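Local coordinates for peptide methionine sulfoxide reductase MsrA (Corynebacterium diphtheriae, PDB 4D7L), which probably repairs oxidised proteins by reducing the S-epimer of methionine sulfoxide, free or peptide-bound, back to methionine through thiol-disulfide exchange, at residues A[63-68]-A[116-121]; A[159-164]-A[196-201]. All coordinates share one frame; numbering follows the deposited sequence.

Contact 1 (A[63-68]-A[116-121]). With PGE (triethylene glycol), chain K.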
# COMPACT_ATOMS: atom_id res chain seq x y z
N THR A 63 19.06 -4.90 0.44
CA THR A 63 17.62 -5.06 0.34
C THR A 63 17.03 -4.41 -0.93
O THR A 63 17.66 -3.58 -1.58
CB THR A 63 16.94 -4.47 1.60
OG1 THR A 63 17.26 -3.08 1.73
CG2 THR A 63 17.40 -5.22 2.84
N GLU A 64 15.79 -4.79 -1.25
CA GLU A 64 15.02 -4.15 -2.31
C GLU A 64 13.74 -3.62 -1.68
O GLU A 64 13.39 -4.02 -0.56
CB GLU A 64 14.73 -5.15 -3.44
CG GLU A 64 16.01 -5.60 -4.20
CD GLU A 64 15.78 -6.72 -5.24
OE1 GLU A 64 14.63 -7.21 -5.41
OE2 GLU A 64 16.78 -7.14 -5.89
N THR A 65 13.05 -2.72 -2.39
CA THR A 65 11.79 -2.15 -1.91
C THR A 65 10.70 -2.29 -2.96
O THR A 65 10.95 -2.08 -4.16
CB THR A 65 11.95 -0.66 -1.55
OG1 THR A 65 12.98 -0.51 -0.57
CG2 THR A 65 10.62 -0.10 -1.00
N ILE A 66 9.50 -2.68 -2.52
CA ILE A 66 8.30 -2.61 -3.36
C ILE A 66 7.19 -1.91 -2.57
O ILE A 66 7.10 -2.03 -1.34
CB ILE A 66 7.86 -4.01 -3.85
CG1 ILE A 66 6.72 -3.92 -4.89
CG2 ILE A 66 7.54 -4.96 -2.66
CD1 ILE A 66 6.28 -5.32 -5.40
N TYR A 67 6.36 -1.14 -3.27
CA TYR A 67 5.28 -0.39 -2.64
C TYR A 67 3.94 -0.99 -3.04
O TYR A 67 3.63 -1.10 -4.22
CB TYR A 67 5.33 1.09 -3.07
CG TYR A 67 6.60 1.77 -2.63
CD1 TYR A 67 7.73 1.75 -3.45
CD2 TYR A 67 6.70 2.40 -1.39
CE1 TYR A 67 8.92 2.36 -3.06
CE2 TYR A 67 7.89 3.01 -0.99
CZ TYR A 67 8.99 2.98 -1.83
OH TYR A 67 10.16 3.57 -1.45
N ILE A 68 3.15 -1.38 -2.04
CA ILE A 68 1.96 -2.17 -2.30
C ILE A 68 0.70 -1.49 -1.80
O ILE A 68 0.64 -1.09 -0.62
CB ILE A 68 2.07 -3.55 -1.60
CG1 ILE A 68 3.30 -4.30 -2.12
CG2 ILE A 68 0.78 -4.38 -1.80
CD1 ILE A 68 3.22 -4.59 -3.58
N ILE A 116 -0.60 2.92 1.00
CA ILE A 116 0.53 2.11 0.55
C ILE A 116 1.30 1.52 1.71
O ILE A 116 1.52 2.20 2.72
CB ILE A 116 1.50 2.96 -0.31
CG1 ILE A 116 0.84 3.31 -1.65
CG2 ILE A 116 2.87 2.25 -0.51
CD1 ILE A 116 0.64 2.09 -2.58
N VAL A 117 1.72 0.27 1.54
CA VAL A 117 2.71 -0.35 2.39
C VAL A 117 4.06 -0.35 1.69
O VAL A 117 4.18 -0.87 0.57
CB VAL A 117 2.36 -1.81 2.74
CG1 VAL A 117 3.43 -2.42 3.69
CG2 VAL A 117 0.98 -1.91 3.36
N GLU A 118 5.04 0.28 2.32
CA GLU A 118 6.43 0.18 1.91
C GLU A 118 6.95 -1.17 2.40
O GLU A 118 6.94 -1.42 3.60
CB GLU A 118 7.25 1.32 2.52
CG GLU A 118 8.77 1.18 2.29
CD GLU A 118 9.59 2.19 3.08
OE1 GLU A 118 9.14 2.65 4.15
OE2 GLU A 118 10.71 2.51 2.62
N VAL A 119 7.36 -2.04 1.49
CA VAL A 119 7.85 -3.36 1.84
C VAL A 119 9.33 -3.47 1.47
O VAL A 119 9.70 -3.47 0.30
CB VAL A 119 7.06 -4.46 1.12
CG1 VAL A 119 7.55 -5.84 1.56
CG2 VAL A 119 5.59 -4.30 1.41
N VAL A 120 10.18 -3.53 2.48
CA VAL A 120 11.60 -3.69 2.25
C VAL A 120 11.96 -5.14 2.48
O VAL A 120 11.69 -5.68 3.55
CB VAL A 120 12.42 -2.80 3.17
CG1 VAL A 120 13.90 -2.96 2.87
CG2 VAL A 120 11.98 -1.33 3.00
N TYR A 121 12.61 -5.78 1.51
CA TYR A 121 12.81 -7.23 1.63
C TYR A 121 14.21 -7.66 1.22
O TYR A 121 14.90 -6.97 0.49
CB TYR A 121 11.76 -7.98 0.79
CG TYR A 121 11.86 -7.70 -0.69
CD1 TYR A 121 11.28 -6.56 -1.24
CD2 TYR A 121 12.54 -8.57 -1.54
CE1 TYR A 121 11.37 -6.29 -2.60
CE2 TYR A 121 12.64 -8.31 -2.90
CZ TYR A 121 12.05 -7.17 -3.42
OH TYR A 121 12.16 -6.90 -4.77
C1 PGE K . 16.21 -0.02 -1.82
O1 PGE K . 15.76 -0.92 -0.82
C2 PGE K . 15.19 0.04 -2.93
O2 PGE K . 15.36 1.20 -3.72
O HOH W 1 12.96 1.71 1.09
O HOH W 2 10.57 4.75 0.86
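Tyr121 swings its ring back across the strand pair, so that Glu64 CB sits over one ring face, 3.4 Å from Tyr121 CZ. The turn comes from chi1 of 63°, which wedges Tyr121 CG between its own backbone N and carbonyl carbon and tips the ring toward 64-68. Glu64, extended beyond CG, then follows the ring to its hydroxyl, where Glu64 OE1 lies 2.6 Å from Tyr121 OH in a weak hydrogen bond; carboxylate and ring stand nearly perpendicular, 85° apart. On the same face the Ile66 CG2 branch fills the dip beside Val119, 3.8 Å from Val119 CB, the two side chains lying alongside each other, and Ile68 CG1 touches Val119 CG2 more loosely. Helices 128-137 and 73-81 cover this apolar layer. The backbones beneath form the central antiparallel pair of the mixed MsrA sheet, with hydrogen-bonded pairs at Glu64-Tyr121, Ile66-Val119 and Ile68-Val117. The other face carries Thr65, Tyr67, Glu118 and Val120. Here Ile116 CG2 lies at the edge of the Tyr67 ring, 3.9 Å from Tyr67 CD2, while the Glu118 chain runs beside the ring with its carboxylate turned only 11° from the ring plane. Two waters bridge the polar ends: one joins Thr65 OG1 to Glu118 OE2, the other joins Tyr67 OH to that same oxygen, which also forms a salt bridge with Arg58, while Ser90 holds Glu118 OE1. Thr65 OG1 is also hydrogen-bonded to O1 of a triethylene glycol, 2.8 Å away, probably from the crystallisation liquor.

Contact 2 (A[159-164]-A[196-201]). With PGE (triethylene glycol), chain L.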
# COMPACT_ATOMS: atom_id res chain seq x y z
N ILE A 159 0.77 -1.22 -7.43
CA ILE A 159 2.15 -1.64 -7.20
C ILE A 159 3.06 -0.55 -7.75
O ILE A 159 3.05 -0.28 -8.96
CB ILE A 159 2.48 -2.98 -7.90
CG1 ILE A 159 1.56 -4.10 -7.40
CG2 ILE A 159 3.96 -3.36 -7.63
CD1 ILE A 159 1.65 -5.37 -8.24
N TYR A 160 3.83 0.10 -6.88
CA TYR A 160 4.83 1.06 -7.37
C TYR A 160 6.22 0.50 -7.15
O TYR A 160 6.52 -0.03 -6.09
CB TYR A 160 4.68 2.42 -6.67
CG TYR A 160 3.27 3.00 -6.73
CD1 TYR A 160 2.57 3.04 -7.94
CD2 TYR A 160 2.64 3.47 -5.59
CE1 TYR A 160 1.25 3.56 -8.01
CE2 TYR A 160 1.34 3.99 -5.64
CZ TYR A 160 0.66 4.02 -6.84
OH TYR A 160 -0.60 4.51 -6.88
N THR A 161 7.08 0.60 -8.16
CA THR A 161 8.39 -0.03 -8.07
C THR A 161 9.53 0.96 -7.84
O THR A 161 9.38 2.17 -8.03
CB THR A 161 8.66 -0.85 -9.34
OG1 THR A 161 8.59 -0.00 -10.49
CG2 THR A 161 7.63 -1.97 -9.48
N ALA A 162 10.67 0.45 -7.38
CA ALA A 162 11.78 1.31 -7.01
C ALA A 162 13.12 0.68 -7.38
O ALA A 162 13.19 -0.50 -7.73
CB ALA A 162 11.74 1.61 -5.51
N GLY A 163 14.19 1.46 -7.27
CA GLY A 163 15.52 0.93 -7.52
C GLY A 163 15.98 1.12 -8.95
O GLY A 163 15.26 1.68 -9.78
N PRO A 164 17.19 0.66 -9.25
CA PRO A 164 17.81 0.89 -10.56
C PRO A 164 17.08 0.18 -11.71
O PRO A 164 17.23 0.57 -12.86
CB PRO A 164 19.22 0.33 -10.40
CG PRO A 164 19.19 -0.54 -9.17
CD PRO A 164 18.10 0.01 -8.29
N ILE A 196 0.06 0.10 -11.99
CA ILE A 196 1.43 -0.37 -11.85
C ILE A 196 2.40 0.56 -12.57
O ILE A 196 2.27 0.78 -13.78
CB ILE A 196 1.62 -1.81 -12.42
CG1 ILE A 196 0.67 -2.81 -11.75
CG2 ILE A 196 3.07 -2.27 -12.25
CD1 ILE A 196 0.67 -4.18 -12.47
N LEU A 197 3.36 1.13 -11.84
CA LEU A 197 4.36 2.03 -12.44
C LEU A 197 5.48 2.30 -11.44
O LEU A 197 5.32 2.07 -10.25
CB LEU A 197 3.72 3.35 -12.91
CG LEU A 197 3.08 4.26 -11.86
CD1 LEU A 197 2.91 5.68 -12.41
CD2 LEU A 197 1.71 3.73 -11.42
N PRO A 198 6.63 2.80 -11.92
CA PRO A 198 7.68 3.18 -10.96
C PRO A 198 7.16 4.26 -10.01
O PRO A 198 6.40 5.12 -10.46
CB PRO A 198 8.79 3.72 -11.86
CG PRO A 198 8.57 3.01 -13.20
CD PRO A 198 7.09 2.86 -13.33
N LEU A 199 7.53 4.20 -8.73
CA LEU A 199 7.18 5.26 -7.78
C LEU A 199 7.58 6.63 -8.31
O LEU A 199 6.83 7.58 -8.22
CB LEU A 199 7.87 5.01 -6.43
CG LEU A 199 7.64 6.08 -5.35
CD1 LEU A 199 6.16 6.03 -4.94
CD2 LEU A 199 8.54 5.81 -4.16
N ALA A 200 8.76 6.70 -8.91
CA ALA A 200 9.28 7.97 -9.42
C ALA A 200 8.44 8.53 -10.56
O ALA A 200 8.55 9.71 -10.89
CB ALA A 200 10.73 7.81 -9.88
N SER A 201 7.62 7.68 -11.17
CA SER A 201 6.77 8.10 -12.29
C SER A 201 5.34 8.46 -11.86
O SER A 201 4.53 8.85 -12.71
CB SER A 201 6.74 7.01 -13.36
OG SER A 201 8.03 6.90 -13.95
C1 PGE L . 8.43 5.97 -17.28
O1 PGE L . 8.28 5.22 -16.09
C2 PGE L . 7.85 7.36 -17.09
O2 PGE L . 6.44 7.26 -16.96
O HOH W 3 10.78 4.59 -8.93
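Leu197 presses one methyl against the edge of the Tyr160 ring, CD2 lying 3.4 Å from Tyr160 CE1 and close to the ring plane. The two side chains run alongside each other in the same direction; the Leu197 branch leans over its own backbone (chi1 63°), which brings CD2 to the ring. Tyr160 CB packs on Leu199 CB at 4.1 Å, and Glu195 holds the Tyr160 hydroxyl by a hydrogen bond. Beneath this snug corner the strands zip up in parallel: Leu197 N donates to Ile159 O at 3.2 Å, and Thr161 N to Leu197 O at 3.1 Å. Leu199 N closes the ladder on Thr161 O at 2.8 Å, a straighter bond at 166°. On the opposite face of the sheet, Ile159 CB and Ile196 CG1 are 4.3 Å apart, and helix 166-186 lies against Ile196. Thr161 OG1 rests 3.3 Å from Pro198 CA, but its hydrogen bond goes to Ala166 O.

Past Leu199 the fit slackens. The chain winds on through the 3-10 segment that starts at this residue while 162-164 departs, and a water accepting from Ala200 N donates to Thr161 O, so that this carbonyl receives two bonds. The exposed Ser201 is hydrogen-bonded through OG to O1 of a triethylene glycol, 2.7 Å away, probably from the crystallisation liquor. Neighbouring parallel strands, joined through helix 166-186 packed on the Ile196 face, make this the beta-alpha-beta crossover at one margin of the MsrA sheet.

The two contacts follow one another along the chain, contact 1 closing before contact 2 opens, and both belong to one mixed sheet, their centres about 10 Å apart. Strand order across that part of the sheet is 195-198, 158-161, 64-69, 114-121, so the antiparallel neighbours 64-69 and 158-161 are the seam between them. At this seam Tyr67 O and Tyr160 N are 2.9 Å apart, a probable hydrogen bond, and Tyr67 packs on Leu199 while Ile116 reaches the Tyr160 ring. Contact 1 joins the middle pair of the six strands, whereas contact 2 forms a sheet margin away from the active site. The side chain of Val117 is about 9 Å from that of Cys72, the predicted active-site cysteine.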